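Local structure of flagellar brake protein YcgR (Klebsiella pneumoniae, 5KEC) at residues B[114-126]-B[136-149]. The protein binds cyclic di-GMP as a PilZ-domain protein and probably activates transcription of type 3 fimbriae genes, linked to biofilm formation. Numbering follows the deposited sequence.
Sequences RFRLRHEHDFYCR and LFDIKDISDGGCAL
Arg116 lays its side chain across Asp141 and the start of strand 146-149, CD packing 3.8 Å from Cys147 CA. The chain bends at chi3 (-49°), which turns NE onto Asp141 OD1 at 2.7 Å, a salt bridge in the guanidinium plane but above that of the carboxylate; the two planes stand 58° apart. Asp141 OD1 also takes a weak bond from Ala148 N, whose N-H is shared with Asp141 O, so the salt bridge is the main grip. Beside it, Leu117 and Ile142 exchange backbone hydrogen bonds, and Ser143 OG makes an ST turn with Gly145 N and an ST motif with Gly146 N.

The 114-126 chain then loops away from strand 136-142. Within the loop, the His119 imidazole swings back, CG between the backbone N and the carbonyl carbon, to bring NE2 3.0 Å from Ile139 O, while Phe123 CE2 lies over one face of the ring, offset toward its rim. Pairing resumes where Ile139 N bonds to Phe123 O and Cys125 bonds both ways with Phe137. Tyr124 and Asp138 run side by side, ring and carboxylate nearly perpendicular (87°), with CE1 3.0 Å from OD1. On the sheet's other face, Cys125 CB meets Leu149 CD2 at 3.9 Å.

Strands 124-128, 134-142 and 146-151 thus form an antiparallel meander of the PilZ beta-barrel, and Arg114, Asp141, Ser143 and Gly146 contribute to the cyclic di-GMP site of the protein, here empty.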
ATOM      1  N   ARG B 114      -4.346  -1.800  -2.422  1.00 32.75           N
ATOM      2  CA  ARG B 114      -4.744  -2.903  -1.557  1.00 27.65           C
ATOM      3  C   ARG B 114      -4.856  -4.216  -2.331  1.00 35.77           C
ATOM      4  O   ARG B 114      -4.873  -5.293  -1.736  1.00 38.29           O
ATOM      5  CB  ARG B 114      -6.070  -2.586  -0.861  1.00 38.97           C
ATOM      6  CG  ARG B 114      -6.066  -1.300  -0.047  1.00 31.73           C
ATOM      7  CD  ARG B 114      -7.460  -0.989   0.486  1.00 25.43           C
ATOM      8  NE  ARG B 114      -8.420  -0.773  -0.595  1.00 33.10           N
ATOM      9  CZ  ARG B 114      -9.738  -0.714  -0.423  1.00 33.91           C
ATOM     10  NH1 ARG B 114     -10.257  -0.860   0.792  1.00 30.07           N
ATOM     11  NH2 ARG B 114     -10.540  -0.518  -1.464  1.00 26.26           N
ATOM     12  N   PHE B 115      -4.921  -4.127  -3.655  1.00 32.62           N
ATOM     13  CA  PHE B 115      -5.110  -5.312  -4.488  1.00 29.71           C
ATOM     14  C   PHE B 115      -3.794  -6.022  -4.797  1.00 30.26           C
ATOM     15  O   PHE B 115      -2.763  -5.378  -5.010  1.00 29.65           O
ATOM     16  CB  PHE B 115      -5.826  -4.950  -5.792  1.00 30.39           C
ATOM     17  CG  PHE B 115      -7.310  -4.746  -5.633  1.00 37.38           C
ATOM     18  CD1 PHE B 115      -8.196  -5.789  -5.863  1.00 37.28           C
ATOM     19  CD2 PHE B 115      -7.817  -3.514  -5.248  1.00 37.44           C
ATOM     20  CE1 PHE B 115      -9.561  -5.603  -5.721  1.00 33.12           C
ATOM     21  CE2 PHE B 115      -9.183  -3.325  -5.105  1.00 38.26           C
ATOM     22  CZ  PHE B 115     -10.053  -4.373  -5.342  1.00 35.44           C
ATOM     23  N   ARG B 116      -3.842  -7.353  -4.822  1.00 26.85           N
ATOM     24  CA  ARG B 116      -2.668  -8.165  -5.130  1.00 35.18           C
ATOM     25  C   ARG B 116      -2.999  -9.199  -6.201  1.00 34.61           C
ATOM     26  O   ARG B 116      -4.131  -9.668  -6.296  1.00 44.38           O
ATOM     27  CB  ARG B 116      -2.119  -8.835  -3.861  1.00 38.01           C
ATOM     28  CG  ARG B 116      -1.595  -7.843  -2.818  1.00 40.59           C
ATOM     29  CD  ARG B 116      -1.068  -8.534  -1.561  1.00 45.75           C
ATOM     30  NE  ARG B 116      -2.012  -9.522  -1.041  1.00 59.92           N
ATOM     31  CZ  ARG B 116      -3.056  -9.235  -0.268  1.00 72.13           C
ATOM     32  NH1 ARG B 116      -3.299  -7.979   0.082  1.00 81.46           N
ATOM     33  NH2 ARG B 116      -3.861 -10.204   0.152  1.00 69.07           N
ATOM     34  N   LEU B 117      -2.003  -9.551  -7.007  1.00 36.91           N
ATOM     35  CA  LEU B 117      -2.216 -10.416  -8.163  1.00 26.82           C
ATOM     36  C   LEU B 117      -2.012 -11.905  -7.871  1.00 35.85           C
ATOM     37  O   LEU B 117      -0.960 -12.317  -7.383  1.00 36.61           O
ATOM     38  CB  LEU B 117      -1.304  -9.974  -9.309  1.00 34.31           C
ATOM     39  CG  LEU B 117      -1.393 -10.730 -10.633  1.00 52.22           C
ATOM     40  CD1 LEU B 117      -2.822 -10.732 -11.161  1.00 60.17           C
ATOM     41  CD2 LEU B 117      -0.444 -10.103 -11.642  1.00 53.16           C
ATOM     42  N   ARG B 118      -3.027 -12.706  -8.182  1.00 43.41           N
ATOM     43  CA  ARG B 118      -2.944 -14.159  -8.063  1.00 52.84           C
ATOM     44  C   ARG B 118      -2.130 -14.708  -9.231  1.00 49.64           C
ATOM     45  O   ARG B 118      -2.089 -14.096 -10.294  1.00 56.25           O
ATOM     46  CB  ARG B 118      -4.352 -14.760  -8.056  1.00 67.07           C
ATOM     47  CG  ARG B 118      -4.407 -16.260  -7.814  1.00 82.77           C
ATOM     48  CD  ARG B 118      -5.846 -16.736  -7.632  1.00 89.25           C
ATOM     49  NE  ARG B 118      -6.704 -16.350  -8.752  1.00 91.30           N
ATOM     50  CZ  ARG B 118      -6.954 -17.123  -9.805  1.00 90.61           C
ATOM     51  NH1 ARG B 118      -6.414 -18.333  -9.888  1.00 92.40           N
ATOM     52  NH2 ARG B 118      -7.745 -16.688 -10.776  1.00 85.90           N
ATOM     53  N   HIS B 119      -1.478 -15.853  -9.042  1.00 46.59           N
ATOM     54  CA  HIS B 119      -0.594 -16.382 -10.082  1.00 33.32           C
ATOM     55  C   HIS B 119      -0.439 -17.902 -10.030  1.00 48.32           C
ATOM     56  O   HIS B 119      -0.973 -18.562  -9.141  1.00 50.57           O
ATOM     57  CB  HIS B 119       0.778 -15.703 -10.008  1.00 35.68           C
ATOM     58  CG  HIS B 119       1.478 -15.901  -8.699  1.00 32.53           C
ATOM     59  ND1 HIS B 119       2.264 -17.003  -8.437  1.00 38.25           N
ATOM     60  CD2 HIS B 119       1.500 -15.146  -7.576  1.00 33.38           C
ATOM     61  CE1 HIS B 119       2.747 -16.912  -7.210  1.00 33.59           C
ATOM     62  NE2 HIS B 119       2.298 -15.796  -6.665  1.00 27.60           N
ATOM     63  N   GLU B 120       0.295 -18.453 -10.990  1.00 63.33           N
ATOM     64  CA  GLU B 120       0.505 -19.900 -11.063  1.00 77.97           C
ATOM     65  C   GLU B 120       1.939 -20.308 -10.700  1.00 75.15           C
ATOM     66  O   GLU B 120       2.216 -21.481 -10.437  1.00 74.68           O
ATOM     67  CB  GLU B 120       0.129 -20.424 -12.457  1.00 83.34           C
ATOM     68  CG  GLU B 120       0.348 -21.920 -12.651  1.00 88.89           C
ATOM     69  CD  GLU B 120       1.697 -22.239 -13.272  1.00 89.64           C
ATOM     70  OE1 GLU B 120       2.032 -21.619 -14.304  1.00 87.47           O
ATOM     71  OE2 GLU B 120       2.424 -23.099 -12.729  1.00 84.99           O
ATOM     72  N   HIS B 121       2.838 -19.328 -10.675  1.00 68.29           N
ATOM     73  CA  HIS B 121       4.255 -19.578 -10.422  1.00 64.15           C
ATOM     74  C   HIS B 121       4.554 -20.271  -9.087  1.00 57.37           C
ATOM     75  O   HIS B 121       3.783 -20.179  -8.133  1.00 57.11           O
ATOM     76  CB  HIS B 121       5.052 -18.275 -10.530  1.00 65.02           C
ATOM     77  CG  HIS B 121       5.256 -17.807 -11.937  1.00 74.66           C
ATOM     78  ND1 HIS B 121       6.365 -18.150 -12.681  1.00 77.76           N
ATOM     79  CD2 HIS B 121       4.495 -17.023 -12.738  1.00 76.48           C
ATOM     80  CE1 HIS B 121       6.278 -17.597 -13.879  1.00 77.55           C
ATOM     81  NE2 HIS B 121       5.154 -16.907 -13.938  1.00 77.14           N
ATOM     82  N   ASP B 122       5.690 -20.963  -9.047  1.00 39.98           N
ATOM     83  CA  ASP B 122       6.161 -21.671  -7.859  1.00 42.79           C
ATOM     84  C   ASP B 122       6.974 -20.733  -6.969  1.00 33.92           C
ATOM     85  O   ASP B 122       8.185 -20.880  -6.858  1.00 30.13           O
ATOM     86  CB  ASP B 122       7.052 -22.842  -8.283  1.00 50.79           C
ATOM     87  CG  ASP B 122       6.493 -24.191  -7.870  1.00 45.33           C
ATOM     88  OD1 ASP B 122       5.326 -24.255  -7.427  1.00 44.90           O
ATOM     89  OD2 ASP B 122       7.227 -25.193  -8.002  1.00 36.61           O
ATOM     90  N   PHE B 123       6.312 -19.767  -6.345  1.00 25.06           N
ATOM     91  CA  PHE B 123       7.004 -18.788  -5.518  1.00 24.57           C
ATOM     92  C   PHE B 123       6.828 -19.146  -4.053  1.00 26.55           C
ATOM     93  O   PHE B 123       5.734 -19.509  -3.630  1.00 21.35           O
ATOM     94  CB  PHE B 123       6.456 -17.381  -5.771  1.00 29.91           C
ATOM     95  CG  PHE B 123       6.703 -16.859  -7.167  1.00 24.10           C
ATOM     96  CD1 PHE B 123       7.631 -17.460  -8.003  1.00 21.76           C
ATOM     97  CD2 PHE B 123       6.004 -15.755  -7.634  1.00 23.43           C
ATOM     98  CE1 PHE B 123       7.863 -16.966  -9.281  1.00 23.36           C
ATOM     99  CE2 PHE B 123       6.225 -15.257  -8.911  1.00 33.03           C
ATOM    100  CZ  PHE B 123       7.158 -15.861  -9.736  1.00 28.56           C
ATOM    101  N   TYR B 124       7.905 -19.041  -3.280  1.00 19.48           N
ATOM    102  CA  TYR B 124       7.855 -19.363  -1.856  1.00 18.59           C
ATOM    103  C   TYR B 124       8.596 -18.293  -1.066  1.00 23.94           C
ATOM    104  O   TYR B 124       9.337 -17.487  -1.639  1.00 25.26           O
ATOM    105  CB  TYR B 124       8.482 -20.741  -1.584  1.00 27.81           C
ATOM    106  CG  TYR B 124       7.746 -21.907  -2.208  1.00 39.70           C
ATOM    107  CD1 TYR B 124       6.755 -22.584  -1.508  1.00 43.01           C
ATOM    108  CD2 TYR B 124       8.045 -22.337  -3.501  1.00 48.26           C
ATOM    109  CE1 TYR B 124       6.077 -23.654  -2.077  1.00 50.28           C
ATOM    110  CE2 TYR B 124       7.372 -23.404  -4.079  1.00 45.22           C
ATOM    111  CZ  TYR B 124       6.389 -24.058  -3.362  1.00 56.30           C
ATOM    112  OH  TYR B 124       5.718 -25.123  -3.926  1.00 62.35           O
ATOM    113  N   CYS B 125       8.380 -18.272   0.244  1.00 16.99           N
ATOM    114  CA  CYS B 125       9.146 -17.404   1.133  1.00 19.80           C
ATOM    115  C   CYS B 125       9.700 -18.233   2.281  1.00 24.85           C
ATOM    116  O   CYS B 125       8.945 -18.898   3.001  1.00 24.96           O
ATOM    117  CB  CYS B 125       8.274 -16.282   1.685  1.00 21.98           C
ATOM    118  SG  CYS B 125       9.103 -15.262   2.924  1.00 26.58           S
ATOM    119  N   ARG B 126      11.018 -18.202   2.451  1.00 20.39           N
ATOM    120  CA  ARG B 126      11.645 -18.997   3.494  1.00 27.53           C
ATOM    121  C   ARG B 126      12.461 -18.088   4.390  1.00 23.24           C
ATOM    122  O   ARG B 126      12.755 -16.952   4.026  1.00 24.15           O
ATOM    123  CB  ARG B 126      12.547 -20.079   2.891  1.00 30.63           C
ATOM    124  CG  ARG B 126      13.939 -19.580   2.542  1.00 32.18           C
ATOM    125  CD  ARG B 126      14.748 -20.648   1.824  1.00 49.84           C
ATOM    126  NE  ARG B 126      15.744 -20.057   0.932  1.00 56.68           N
ATOM    127  CZ  ARG B 126      17.031 -19.928   1.226  1.00 59.79           C
ATOM    128  NH1 ARG B 126      17.491 -20.357   2.394  1.00 65.41           N
ATOM    129  NH2 ARG B 126      17.862 -19.374   0.351  1.00 54.85           N
ATOM    130  N   LEU B 136       8.390 -21.628   6.193  1.00 23.08           N
ATOM    131  CA  LEU B 136       8.230 -21.665   4.751  1.00 22.55           C
ATOM    132  C   LEU B 136       6.812 -21.233   4.434  1.00 22.27           C
ATOM    133  O   LEU B 136       5.872 -21.670   5.097  1.00 20.58           O
ATOM    134  CB  LEU B 136       8.477 -23.080   4.225  1.00 20.90           C
ATOM    135  CG  LEU B 136       8.232 -23.257   2.728  1.00 28.00           C
ATOM    136  CD1 LEU B 136       9.107 -22.308   1.940  1.00 27.70           C
ATOM    137  CD2 LEU B 136       8.485 -24.702   2.317  1.00 37.05           C
ATOM    138  N   PHE B 137       6.657 -20.362   3.442  1.00 20.05           N
ATOM    139  CA  PHE B 137       5.330 -19.929   3.023  1.00 20.75           C
ATOM    140  C   PHE B 137       5.176 -20.031   1.513  1.00 24.06           C
ATOM    141  O   PHE B 137       6.128 -19.789   0.773  1.00 22.29           O
ATOM    142  CB  PHE B 137       5.081 -18.477   3.433  1.00 24.93           C
ATOM    143  CG  PHE B 137       5.046 -18.246   4.923  1.00 26.33           C
ATOM    144  CD1 PHE B 137       3.916 -18.556   5.659  1.00 27.13           C
ATOM    145  CD2 PHE B 137       6.126 -17.670   5.575  1.00 23.23           C
ATOM    146  CE1 PHE B 137       3.878 -18.327   7.024  1.00 34.95           C
ATOM    147  CE2 PHE B 137       6.091 -17.434   6.936  1.00 23.60           C
ATOM    148  CZ  PHE B 137       4.967 -17.766   7.661  1.00 29.70           C
ATOM    149  N   ASP B 138       3.978 -20.393   1.059  1.00 23.04           N
ATOM    150  CA  ASP B 138       3.620 -20.213  -0.338  1.00 18.86           C
ATOM    151  C   ASP B 138       3.320 -18.742  -0.560  1.00 17.22           C
ATOM    152  O   ASP B 138       2.567 -18.134   0.203  1.00 21.72           O
ATOM    153  CB  ASP B 138       2.380 -21.034  -0.699  1.00 30.69           C
ATOM    154  CG  ASP B 138       2.693 -22.496  -0.938  1.00 50.97           C
ATOM    155  OD1 ASP B 138       3.684 -23.003  -0.365  1.00 69.56           O
ATOM    156  OD2 ASP B 138       1.943 -23.141  -1.701  1.00 53.40           O
ATOM    157  N   ILE B 139       3.906 -18.161  -1.598  1.00 18.74           N
ATOM    158  CA  ILE B 139       3.549 -16.800  -1.986  1.00 20.53           C
ATOM    159  C   ILE B 139       2.341 -16.887  -2.916  1.00 28.55           C
ATOM    160  O   ILE B 139       2.475 -17.243  -4.088  1.00 27.91           O
ATOM    161  CB  ILE B 139       4.718 -16.093  -2.685  1.00 18.80           C
ATOM    162  CG1 ILE B 139       5.903 -15.985  -1.729  1.00 15.88           C
ATOM    163  CG2 ILE B 139       4.296 -14.701  -3.184  1.00 20.01           C
ATOM    164  CD1 ILE B 139       7.088 -15.255  -2.313  1.00 20.87           C
ATOM    165  N   LYS B 140       1.157 -16.584  -2.386  1.00 18.05           N
ATOM    166  CA  LYS B 140      -0.081 -16.826  -3.125  1.00 25.90           C
ATOM    167  C   LYS B 140      -0.390 -15.699  -4.096  1.00 31.19           C
ATOM    168  O   LYS B 140      -0.801 -15.937  -5.233  1.00 44.35           O
ATOM    169  CB  LYS B 140      -1.259 -17.037  -2.168  1.00 29.08           C
ATOM    170  CG  LYS B 140      -1.121 -18.251  -1.276  1.00 26.87           C
ATOM    171  CD  LYS B 140      -0.873 -19.512  -2.087  1.00 33.06           C
ATOM    172  CE  LYS B 140      -2.097 -19.915  -2.900  1.00 34.51           C
ATOM    173  NZ  LYS B 140      -1.859 -21.181  -3.653  1.00 40.13           N
ATOM    174  N   ASP B 141      -0.217 -14.466  -3.643  1.00 32.69           N
ATOM    175  CA  ASP B 141      -0.359 -13.327  -4.536  1.00 32.34           C
ATOM    176  C   ASP B 141       0.677 -12.273  -4.202  1.00 28.22           C
ATOM    177  O   ASP B 141       1.374 -12.368  -3.189  1.00 24.47           O
ATOM    178  CB  ASP B 141      -1.778 -12.750  -4.499  1.00 37.87           C
ATOM    179  CG  ASP B 141      -2.179 -12.272  -3.127  1.00 51.84           C
ATOM    180  OD1 ASP B 141      -1.301 -11.773  -2.391  1.00 60.42           O
ATOM    181  OD2 ASP B 141      -3.377 -12.390  -2.787  1.00 55.36           O
ATOM    182  N   ILE B 142       0.784 -11.269  -5.056  1.00 25.86           N
ATOM    183  CA  ILE B 142       1.867 -10.313  -4.935  1.00 29.23           C
ATOM    184  C   ILE B 142       1.535  -9.006  -5.649  1.00 33.09           C
ATOM    185  O   ILE B 142       0.917  -9.002  -6.717  1.00 39.88           O
ATOM    186  CB  ILE B 142       3.183 -10.920  -5.490  1.00 36.50           C
ATOM    187  CG1 ILE B 142       4.385 -10.042  -5.158  1.00 41.07           C
ATOM    188  CG2 ILE B 142       3.077 -11.164  -6.990  1.00 36.10           C
ATOM    189  CD1 ILE B 142       5.697 -10.639  -5.613  1.00 45.71           C
ATOM    190  N   SER B 143       1.915  -7.897  -5.027  1.00 35.24           N
ATOM    191  CA  SER B 143       1.852  -6.593  -5.668  1.00 33.95           C
ATOM    192  C   SER B 143       3.252  -6.018  -5.553  1.00 35.04           C
ATOM    193  O   SER B 143       4.186  -6.745  -5.216  1.00 31.52           O
ATOM    194  CB  SER B 143       0.831  -5.690  -4.978  1.00 32.86           C
ATOM    195  OG  SER B 143       1.217  -5.402  -3.647  1.00 25.53           O
ATOM    196  N   ASP B 144       3.415  -4.733  -5.834  1.00 35.85           N
ATOM    197  CA  ASP B 144       4.734  -4.122  -5.711  1.00 42.76           C
ATOM    198  C   ASP B 144       4.961  -3.627  -4.290  1.00 38.57           C
ATOM    199  O   ASP B 144       6.052  -3.173  -3.947  1.00 39.71           O
ATOM    200  CB  ASP B 144       4.924  -2.996  -6.731  1.00 48.55           C
ATOM    201  CG  ASP B 144       3.833  -1.959  -6.660  1.00 62.17           C
ATOM    202  OD1 ASP B 144       3.543  -1.338  -7.705  1.00 70.77           O
ATOM    203  OD2 ASP B 144       3.268  -1.762  -5.563  1.00 64.48           O
ATOM    204  N   GLY B 145       3.929  -3.735  -3.460  1.00 28.88           N
ATOM    205  CA  GLY B 145       4.018  -3.270  -2.090  1.00 33.02           C
ATOM    206  C   GLY B 145       3.939  -4.388  -1.067  1.00 36.70           C
ATOM    207  O   GLY B 145       4.287  -4.200   0.100  1.00 29.63           O
ATOM    208  N   GLY B 146       3.474  -5.555  -1.496  1.00 31.04           N
ATOM    209  CA  GLY B 146       3.372  -6.676  -0.582  1.00 34.09           C
ATOM    210  C   GLY B 146       2.962  -7.985  -1.224  1.00 35.88           C
ATOM    211  O   GLY B 146       2.979  -8.137  -2.447  1.00 31.25           O
ATOM    212  N   CYS B 147       2.591  -8.939  -0.380  1.00 28.95           N
ATOM    213  CA  CYS B 147       2.236 -10.267  -0.844  1.00 26.77           C
ATOM    214  C   CYS B 147       1.452 -10.986   0.232  1.00 29.07           C
ATOM    215  O   CYS B 147       1.504 -10.616   1.406  1.00 29.45           O
ATOM    216  CB  CYS B 147       3.495 -11.066  -1.172  1.00 35.61           C
ATOM    217  SG  CYS B 147       4.545 -11.354   0.271  1.00 43.77           S
ATOM    218  N   ALA B 148       0.714 -12.010  -0.181  1.00 27.17           N
ATOM    219  CA  ALA B 148       0.038 -12.896   0.750  1.00 19.98           C
ATOM    220  C   ALA B 148       0.807 -14.202   0.815  1.00 24.50           C
ATOM    221  O   ALA B 148       1.109 -14.807  -0.216  1.00 21.98           O
ATOM    222  CB  ALA B 148      -1.404 -13.152   0.308  1.00 24.44           C
ATOM    223  N   LEU B 149       1.132 -14.623   2.031  1.00 21.21           N
ATOM    224  CA  LEU B 149       1.856 -15.865   2.250  1.00 27.05           C
ATOM    225  C   LEU B 149       0.889 -16.851   2.852  1.00 26.96           C
ATOM    226  O   LEU B 149      -0.000 -16.465   3.613  1.00 30.86           O
ATOM    227  CB  LEU B 149       3.032 -15.635   3.199  1.00 16.38           C
ATOM    228  CG  LEU B 149       3.943 -14.468   2.820  1.00 25.51           C
ATOM    229  CD1 LEU B 149       4.923 -14.147   3.941  1.00 33.13           C
ATOM    230  CD2 LEU B 149       4.682 -14.762   1.515  1.00 29.79           C
TER